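Local coordinates for protein L-threonine-O-3-phosphate decarboxylase (PDB 3FKD) that probably binds pyridoxal 5'-phosphate as a class I/II aminotransferase-family enzyme and is named as a decarboxylase of L-threonine O-3-phosphate, at residues E16-D27 against Y295-A307. Numbering follows the deposited sequence.
Sequences EIVNFSTTVWTD and YMLEEYNMLIRDA
Val18 and Asn19 run parallel to Met302 and Leu303, joined by a ladder of three backbone hydrogen bonds: Val18 N to Asn301 O, Leu303 N to Val18 O at 2.9 Å, and Phe20 N to Leu303 O. This adds the short N-terminal strand 18-19 as an outermost strand to the mixed sheet of the C-terminal part of an aminotransferase class I/II chain, beside strand 302-306. Val18 and Met302 point to one face of the sheet, Asn19 and Leu303 to the other. On the first face Met302, a selenomethionine, runs alongside Phe20, its CG 3.6 Å from Phe20 CE2. Met302 SE makes an oblique Met-aromatic contact, 5.0 Å from the Phe20 ring centroid. Phe331 of helix 325-339 meets the same ring, so that helix and Met302 both border it. On the other face, Leu303 stands next to Asn19, and Leu303 CD2 packs against Ser21 OG at 3.5 Å. Further out, Ile17 CD1 meets Leu297 CD1 near the end of helix 289-298. As segment 16-27 leaves the sheet, Ser21 CB presses against the backbone at Ile304 and Arg305. Asn19 closes an Asx turn here: a chi1 of -159° sets its carboxamide beside its own carbonyl carbon, on the side where the chain continues to Ser21, and OD1 accepts from two groups of that one residue. Ser21 N approaches tilted from the carbonyl plane, while Ser21 OG lies in that plane on a lone pair, 2.8 Å from Asn19 OD1.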
ATOM      1  N   GLU A  16       1.028  10.903  26.611  1.00 49.71           N
ATOM      2  CA  GLU A  16       1.376  12.034  27.481  1.00 51.35           C
ATOM      3  C   GLU A  16       1.502  13.384  26.710  1.00 49.88           C
ATOM      4  O   GLU A  16       1.268  14.460  27.267  1.00 48.57           O
ATOM      5  CB  GLU A  16       2.637  11.707  28.300  1.00 49.94           C
ATOM      6  CG  GLU A  16       2.959  12.696  29.421  1.00 51.69           C
ATOM      7  CD  GLU A  16       1.944  12.700  30.581  1.00 55.52           C
ATOM      8  OE1 GLU A  16       0.951  11.934  30.555  1.00 60.49           O
ATOM      9  OE2 GLU A  16       2.149  13.477  31.535  1.00 54.03           O
ATOM     10  N   ILE A  17       1.866  13.319  25.429  1.00 48.19           N
ATOM     11  CA  ILE A  17       1.742  14.473  24.539  1.00 43.15           C
ATOM     12  C   ILE A  17       0.321  14.589  23.952  1.00 40.98           C
ATOM     13  O   ILE A  17      -0.242  13.607  23.462  1.00 41.86           O
ATOM     14  CB  ILE A  17       2.739  14.402  23.377  1.00 42.61           C
ATOM     15  CG1 ILE A  17       4.163  14.698  23.871  1.00 44.20           C
ATOM     16  CG2 ILE A  17       2.334  15.387  22.267  1.00 39.14           C
ATOM     17  CD1 ILE A  17       5.254  14.582  22.753  1.00 44.96           C
ATOM     18  N   VAL A  18      -0.248  15.795  24.002  1.00 37.28           N
ATOM     19  CA  VAL A  18      -1.580  16.063  23.454  1.00 33.81           C
ATOM     20  C   VAL A  18      -1.490  16.564  22.009  1.00 32.07           C
ATOM     21  O   VAL A  18      -0.781  17.555  21.730  1.00 32.19           O
ATOM     22  CB  VAL A  18      -2.316  17.099  24.314  1.00 31.76           C
ATOM     23  CG1 VAL A  18      -3.749  17.367  23.778  1.00 29.09           C
ATOM     24  CG2 VAL A  18      -2.330  16.635  25.776  1.00 32.95           C
ATOM     25  N   ASN A  19      -2.191  15.887  21.098  1.00 27.28           N
ATOM     26  CA  ASN A  19      -1.986  16.130  19.679  1.00 25.54           C
ATOM     27  C   ASN A  19      -3.055  16.996  19.037  1.00 25.62           C
ATOM     28  O   ASN A  19      -4.215  16.614  18.997  1.00 24.12           O
ATOM     29  CB  ASN A  19      -1.865  14.822  18.923  1.00 24.91           C
ATOM     30  CG  ASN A  19      -1.158  14.993  17.602  1.00 24.92           C
ATOM     31  OD1 ASN A  19      -0.949  16.106  17.133  1.00 24.74           O
ATOM     32  ND2 ASN A  19      -0.778  13.894  17.000  1.00 23.53           N
ATOM     33  N   PHE A  20      -2.638  18.168  18.541  1.00 24.92           N
ATOM     34  CA  PHE A  20      -3.523  19.165  17.929  1.00 23.62           C
ATOM     35  C   PHE A  20      -3.217  19.214  16.413  1.00 22.77           C
ATOM     36  O   PHE A  20      -3.856  19.931  15.653  1.00 22.85           O
ATOM     37  CB  PHE A  20      -3.341  20.584  18.577  1.00 25.55           C
ATOM     38  CG  PHE A  20      -3.798  20.689  20.022  1.00 24.81           C
ATOM     39  CD1 PHE A  20      -5.074  21.142  20.334  1.00 25.15           C
ATOM     40  CD2 PHE A  20      -2.954  20.347  21.055  1.00 24.72           C
ATOM     41  CE1 PHE A  20      -5.515  21.207  21.657  1.00 25.69           C
ATOM     42  CE2 PHE A  20      -3.387  20.426  22.362  1.00 26.91           C
ATOM     43  CZ  PHE A  20      -4.672  20.843  22.665  1.00 25.59           C
ATOM     44  N   SER A  21      -2.251  18.422  15.970  1.00 23.52           N
ATOM     45  CA  SER A  21      -1.735  18.510  14.598  1.00 22.67           C
ATOM     46  C   SER A  21      -2.349  17.553  13.547  1.00 22.63           C
ATOM     47  O   SER A  21      -1.986  17.626  12.380  1.00 22.20           O
ATOM     48  CB  SER A  21      -0.243  18.272  14.633  1.00 22.40           C
ATOM     49  OG  SER A  21       0.013  16.885  14.632  1.00 22.90           O
ATOM     50  N   THR A  22      -3.245  16.652  13.953  1.00 19.78           N
ATOM     51  CA  THR A  22      -3.821  15.708  13.024  1.00 19.44           C
ATOM     52  C   THR A  22      -5.294  15.985  12.731  1.00 18.78           C
ATOM     53  O   THR A  22      -6.015  16.464  13.574  1.00 19.70           O
ATOM     54  CB  THR A  22      -3.555  14.181  13.431  1.00 21.13           C
ATOM     55  OG1 THR A  22      -4.555  13.698  14.339  1.00 21.08           O
ATOM     56  CG2 THR A  22      -2.150  13.989  14.040  1.00 21.58           C
ATOM     57  N   THR A  23      -5.721  15.709  11.509  1.00 17.97           N
ATOM     58  CA  THR A  23      -7.114  15.814  11.170  1.00 18.51           C
ATOM     59  C   THR A  23      -7.763  14.453  11.312  1.00 20.01           C
ATOM     60  O   THR A  23      -8.735  14.162  10.650  1.00 20.72           O
ATOM     61  CB  THR A  23      -7.326  16.345   9.744  1.00 20.23           C
ATOM     62  OG1 THR A  23      -6.646  15.506   8.808  1.00 19.61           O
ATOM     63  CG2 THR A  23      -6.804  17.798   9.619  1.00 20.54           C
ATOM     64  N   VAL A  24      -7.215  13.613  12.181  1.00 20.42           N
ATOM     65  CA  VAL A  24      -7.832  12.334  12.507  1.00 19.37           C
ATOM     66  C   VAL A  24      -8.737  12.409  13.757  1.00 19.48           C
ATOM     67  O   VAL A  24      -8.329  12.893  14.797  1.00 20.44           O
ATOM     68  CB  VAL A  24      -6.739  11.243  12.682  1.00 18.78           C
ATOM     69  CG1 VAL A  24      -7.336   9.918  13.122  1.00 17.07           C
ATOM     70  CG2 VAL A  24      -5.921  11.093  11.371  1.00 18.73           C
ATOM     71  N   TRP A  25      -9.968  11.921  13.647  1.00 20.72           N
ATOM     72  CA  TRP A  25     -10.805  11.705  14.830  1.00 21.85           C
ATOM     73  C   TRP A  25     -10.226  10.626  15.753  1.00 21.37           C
ATOM     74  O   TRP A  25     -10.274   9.447  15.470  1.00 19.62           O
ATOM     75  CB  TRP A  25     -12.267  11.414  14.464  1.00 21.29           C
ATOM     76  CG  TRP A  25     -13.081  10.918  15.627  1.00 23.50           C
ATOM     77  CD1 TRP A  25     -13.658   9.686  15.750  1.00 23.23           C
ATOM     78  CD2 TRP A  25     -13.386  11.625  16.843  1.00 23.47           C
ATOM     79  NE1 TRP A  25     -14.310   9.582  16.944  1.00 24.86           N
ATOM     80  CE2 TRP A  25     -14.168  10.752  17.643  1.00 24.78           C
ATOM     81  CE3 TRP A  25     -13.096  12.905  17.321  1.00 23.05           C
ATOM     82  CZ2 TRP A  25     -14.645  11.107  18.914  1.00 23.84           C
ATOM     83  CZ3 TRP A  25     -13.576  13.272  18.588  1.00 25.13           C
ATOM     84  CH2 TRP A  25     -14.346  12.368  19.372  1.00 26.16           C
ATOM     85  N   THR A  26      -9.719  11.065  16.899  1.00 24.42           N
ATOM     86  CA  THR A  26      -8.865  10.229  17.755  1.00 24.16           C
ATOM     87  C   THR A  26      -9.532   9.617  19.008  1.00 25.29           C
ATOM     88  O   THR A  26      -9.032   8.659  19.587  1.00 23.18           O
ATOM     89  CB  THR A  26      -7.597  11.034  18.088  1.00 22.50           C
ATOM     90  OG1 THR A  26      -6.570  10.691  17.136  1.00 22.79           O
ATOM     91  CG2 THR A  26      -7.123  10.831  19.490  1.00 22.72           C
ATOM     92  N   ASP A  27     -10.670  10.174  19.399  1.00 26.45           N
ATOM     93  CA  ASP A  27     -11.308   9.813  20.653  1.00 28.18           C
ATOM     94  C   ASP A  27     -12.373   8.723  20.492  1.00 27.68           C
ATOM     95  O   ASP A  27     -13.154   8.509  21.399  1.00 28.62           O
ATOM     96  CB  ASP A  27     -11.919  11.060  21.323  1.00 28.81           C
ATOM     97  CG  ASP A  27     -11.175  11.482  22.588  1.00 33.55           C
ATOM     98  OD1 ASP A  27     -10.008  11.098  22.723  1.00 35.22           O
ATOM     99  OD2 ASP A  27     -11.748  12.192  23.456  1.00 35.75           O
ATOM    100  N   TYR A 295       7.813  25.591  20.770  1.00 31.19           N
ATOM    101  CA  TYR A 295       7.500  26.032  22.131  1.00 32.27           C
ATOM    102  C   TYR A 295       6.407  25.155  22.790  1.00 33.78           C
ATOM    103  O   TYR A 295       6.632  24.517  23.815  1.00 33.68           O
ATOM    104  CB  TYR A 295       7.020  27.474  22.027  1.00 33.43           C
ATOM    105  CG  TYR A 295       6.530  28.100  23.306  1.00 37.53           C
ATOM    106  CD1 TYR A 295       7.421  28.754  24.160  1.00 39.53           C
ATOM    107  CD2 TYR A 295       5.179  28.079  23.651  1.00 37.44           C
ATOM    108  CE1 TYR A 295       6.998  29.350  25.328  1.00 38.61           C
ATOM    109  CE2 TYR A 295       4.742  28.668  24.826  1.00 39.08           C
ATOM    110  CZ  TYR A 295       5.664  29.307  25.660  1.00 41.16           C
ATOM    111  OH  TYR A 295       5.269  29.902  26.835  1.00 42.46           O
HETATM  112  N   MSE A 296       5.227  25.150  22.178  1.00 32.11           N
HETATM  113  CA  MSE A 296       4.144  24.272  22.528  1.00 32.51           C
HETATM  114  C   MSE A 296       4.598  22.817  22.769  1.00 30.45           C
HETATM  115  O   MSE A 296       4.137  22.166  23.686  1.00 26.51           O
HETATM  116  CB  MSE A 296       3.085  24.340  21.431  1.00 31.30           C
HETATM  117  CG  MSE A 296       2.549  25.735  21.200  1.00 32.04           C
HETATM  118 SE   MSE A 296       1.597  26.442  22.796  1.00 54.04          SE
HETATM  119  CE  MSE A 296      -0.066  25.393  22.600  1.00 36.70           C
ATOM    120  N   LEU A 297       5.528  22.337  21.956  1.00 30.41           N
ATOM    121  CA  LEU A 297       6.043  20.987  22.119  1.00 29.44           C
ATOM    122  C   LEU A 297       7.010  20.891  23.296  1.00 30.32           C
ATOM    123  O   LEU A 297       6.786  20.135  24.236  1.00 31.79           O
ATOM    124  CB  LEU A 297       6.688  20.447  20.832  1.00 27.68           C
ATOM    125  CG  LEU A 297       7.053  18.962  20.988  1.00 28.43           C
ATOM    126  CD1 LEU A 297       5.810  18.116  21.150  1.00 27.88           C
ATOM    127  CD2 LEU A 297       7.894  18.452  19.879  1.00 24.40           C
ATOM    128  N   GLU A 298       8.070  21.680  23.261  1.00 32.49           N
ATOM    129  CA  GLU A 298       9.050  21.676  24.340  1.00 33.42           C
ATOM    130  C   GLU A 298       8.554  22.208  25.689  1.00 32.48           C
ATOM    131  O   GLU A 298       8.747  21.561  26.719  1.00 32.99           O
ATOM    132  CB  GLU A 298      10.319  22.387  23.880  1.00 33.45           C
ATOM    133  CG  GLU A 298      10.924  21.621  22.733  1.00 35.70           C
ATOM    134  CD  GLU A 298      11.899  22.436  21.885  1.00 46.01           C
ATOM    135  OE1 GLU A 298      12.289  23.575  22.303  1.00 46.97           O
ATOM    136  OE2 GLU A 298      12.270  21.920  20.792  1.00 44.76           O
ATOM    137  N   GLU A 299       7.902  23.361  25.691  1.00 30.84           N
ATOM    138  CA  GLU A 299       7.445  23.940  26.952  1.00 34.06           C
ATOM    139  C   GLU A 299       6.192  23.256  27.483  1.00 34.16           C
ATOM    140  O   GLU A 299       6.065  22.989  28.670  1.00 33.23           O
ATOM    141  CB  GLU A 299       7.177  25.441  26.810  1.00 34.57           C
ATOM    142  CG  GLU A 299       8.415  26.234  26.583  1.00 34.78           C
ATOM    143  CD  GLU A 299       9.581  25.717  27.413  1.00 41.78           C
ATOM    144  OE1 GLU A 299       9.436  25.630  28.673  1.00 43.03           O
ATOM    145  OE2 GLU A 299      10.642  25.399  26.799  1.00 40.78           O
ATOM    146  N   TYR A 300       5.262  22.966  26.596  1.00 32.78           N
ATOM    147  CA  TYR A 300       3.953  22.549  27.051  1.00 32.34           C
ATOM    148  C   TYR A 300       3.470  21.151  26.565  1.00 30.97           C
ATOM    149  O   TYR A 300       2.325  20.788  26.798  1.00 29.49           O
ATOM    150  CB  TYR A 300       2.956  23.652  26.698  1.00 32.79           C
ATOM    151  CG  TYR A 300       2.971  24.806  27.674  1.00 36.23           C
ATOM    152  CD1 TYR A 300       2.191  24.761  28.830  1.00 35.89           C
ATOM    153  CD2 TYR A 300       3.746  25.947  27.444  1.00 35.25           C
ATOM    154  CE1 TYR A 300       2.183  25.794  29.729  1.00 36.75           C
ATOM    155  CE2 TYR A 300       3.755  26.989  28.348  1.00 36.98           C
ATOM    156  CZ  TYR A 300       2.966  26.911  29.493  1.00 41.02           C
ATOM    157  OH  TYR A 300       2.939  27.941  30.417  1.00 40.19           O
ATOM    158  N   ASN A 301       4.333  20.381  25.889  1.00 31.78           N
ATOM    159  CA  ASN A 301       3.989  19.001  25.527  1.00 30.98           C
ATOM    160  C   ASN A 301       2.800  18.860  24.598  1.00 31.25           C
ATOM    161  O   ASN A 301       2.088  17.859  24.641  1.00 31.68           O
ATOM    162  CB  ASN A 301       3.657  18.219  26.782  1.00 33.04           C
ATOM    163  CG  ASN A 301       4.832  18.117  27.721  1.00 38.40           C
ATOM    164  OD1 ASN A 301       5.878  17.521  27.366  1.00 37.10           O
ATOM    165  ND2 ASN A 301       4.682  18.696  28.942  1.00 32.13           N
HETATM  166  N   MSE A 302       2.582  19.872  23.769  1.00 30.78           N
HETATM  167  CA  MSE A 302       1.469  19.888  22.847  1.00 29.34           C
HETATM  168  C   MSE A 302       1.957  19.956  21.421  1.00 28.72           C
HETATM  169  O   MSE A 302       2.766  20.820  21.073  1.00 30.32           O
HETATM  170  CB  MSE A 302       0.577  21.082  23.130  1.00 29.68           C
HETATM  171  CG  MSE A 302      -0.345  20.861  24.294  1.00 32.48           C
HETATM  172 SE   MSE A 302      -1.214  22.503  24.906  1.00 54.48          SE
HETATM  173  CE  MSE A 302      -0.320  22.716  26.647  1.00 39.27           C
ATOM    174  N   LEU A 303       1.439  19.074  20.581  1.00 25.96           N
ATOM    175  CA  LEU A 303       1.801  19.126  19.178  1.00 26.42           C
ATOM    176  C   LEU A 303       0.796  19.885  18.315  1.00 24.70           C
ATOM    177  O   LEU A 303      -0.395  19.715  18.443  1.00 23.44           O
ATOM    178  CB  LEU A 303       2.112  17.723  18.597  1.00 25.37           C
ATOM    179  CG  LEU A 303       2.810  17.769  17.222  1.00 27.93           C
ATOM    180  CD1 LEU A 303       4.203  18.362  17.338  1.00 29.98           C
ATOM    181  CD2 LEU A 303       2.916  16.398  16.562  1.00 30.30           C
ATOM    182  N   ILE A 304       1.312  20.721  17.419  1.00 25.73           N
ATOM    183  CA  ILE A 304       0.487  21.473  16.479  1.00 25.20           C
ATOM    184  C   ILE A 304       1.032  21.244  15.075  1.00 24.84           C
ATOM    185  O   ILE A 304       2.188  20.882  14.931  1.00 27.06           O
ATOM    186  CB  ILE A 304       0.498  22.991  16.797  1.00 22.75           C
ATOM    187  CG1 ILE A 304       1.850  23.608  16.457  1.00 26.23           C
ATOM    188  CG2 ILE A 304       0.262  23.198  18.235  1.00 24.17           C
ATOM    189  CD1 ILE A 304       1.888  25.053  16.626  1.00 29.50           C
ATOM    190  N   ARG A 305       0.204  21.457  14.054  1.00 23.35           N
ATOM    191  CA  ARG A 305       0.645  21.429  12.664  1.00 22.98           C
ATOM    192  C   ARG A 305       1.113  22.796  12.104  1.00 22.08           C
ATOM    193  O   ARG A 305       0.315  23.677  11.804  1.00 20.37           O
ATOM    194  CB  ARG A 305      -0.469  20.837  11.790  1.00 23.47           C
ATOM    195  CG  ARG A 305      -0.229  20.875  10.297  1.00 23.20           C
ATOM    196  CD  ARG A 305       0.809  19.864   9.815  1.00 24.52           C
ATOM    197  NE  ARG A 305       0.457  19.298   8.495  1.00 25.64           N
ATOM    198  CZ  ARG A 305       0.908  19.792   7.345  1.00 26.39           C
ATOM    199  NH1 ARG A 305       1.733  20.835   7.346  1.00 26.54           N
ATOM    200  NH2 ARG A 305       0.542  19.252   6.198  1.00 25.21           N
ATOM    201  N   ASP A 306       2.420  22.948  11.948  1.00 22.32           N
ATOM    202  CA  ASP A 306       2.936  24.025  11.112  1.00 23.64           C
ATOM    203  C   ASP A 306       2.322  23.920   9.706  1.00 24.65           C
ATOM    204  O   ASP A 306       2.600  22.971   8.941  1.00 25.19           O
ATOM    205  CB  ASP A 306       4.459  23.954  11.037  1.00 24.51           C
ATOM    206  CG  ASP A 306       5.080  25.125  10.282  1.00 26.19           C
ATOM    207  OD1 ASP A 306       4.447  25.694   9.353  1.00 25.32           O
ATOM    208  OD2 ASP A 306       6.224  25.480  10.636  1.00 27.69           O
ATOM    209  N   ALA A 307       1.464  24.873   9.377  1.00 22.78           N
ATOM    210  CA  ALA A 307       0.801  24.893   8.083  1.00 24.57           C
ATOM    211  C   ALA A 307       1.592  25.622   6.950  1.00 24.76           C
ATOM    212  O   ALA A 307       1.092  25.764   5.833  1.00 25.51           O
ATOM    213  CB  ALA A 307      -0.590  25.485   8.234  1.00 23.88           C
TER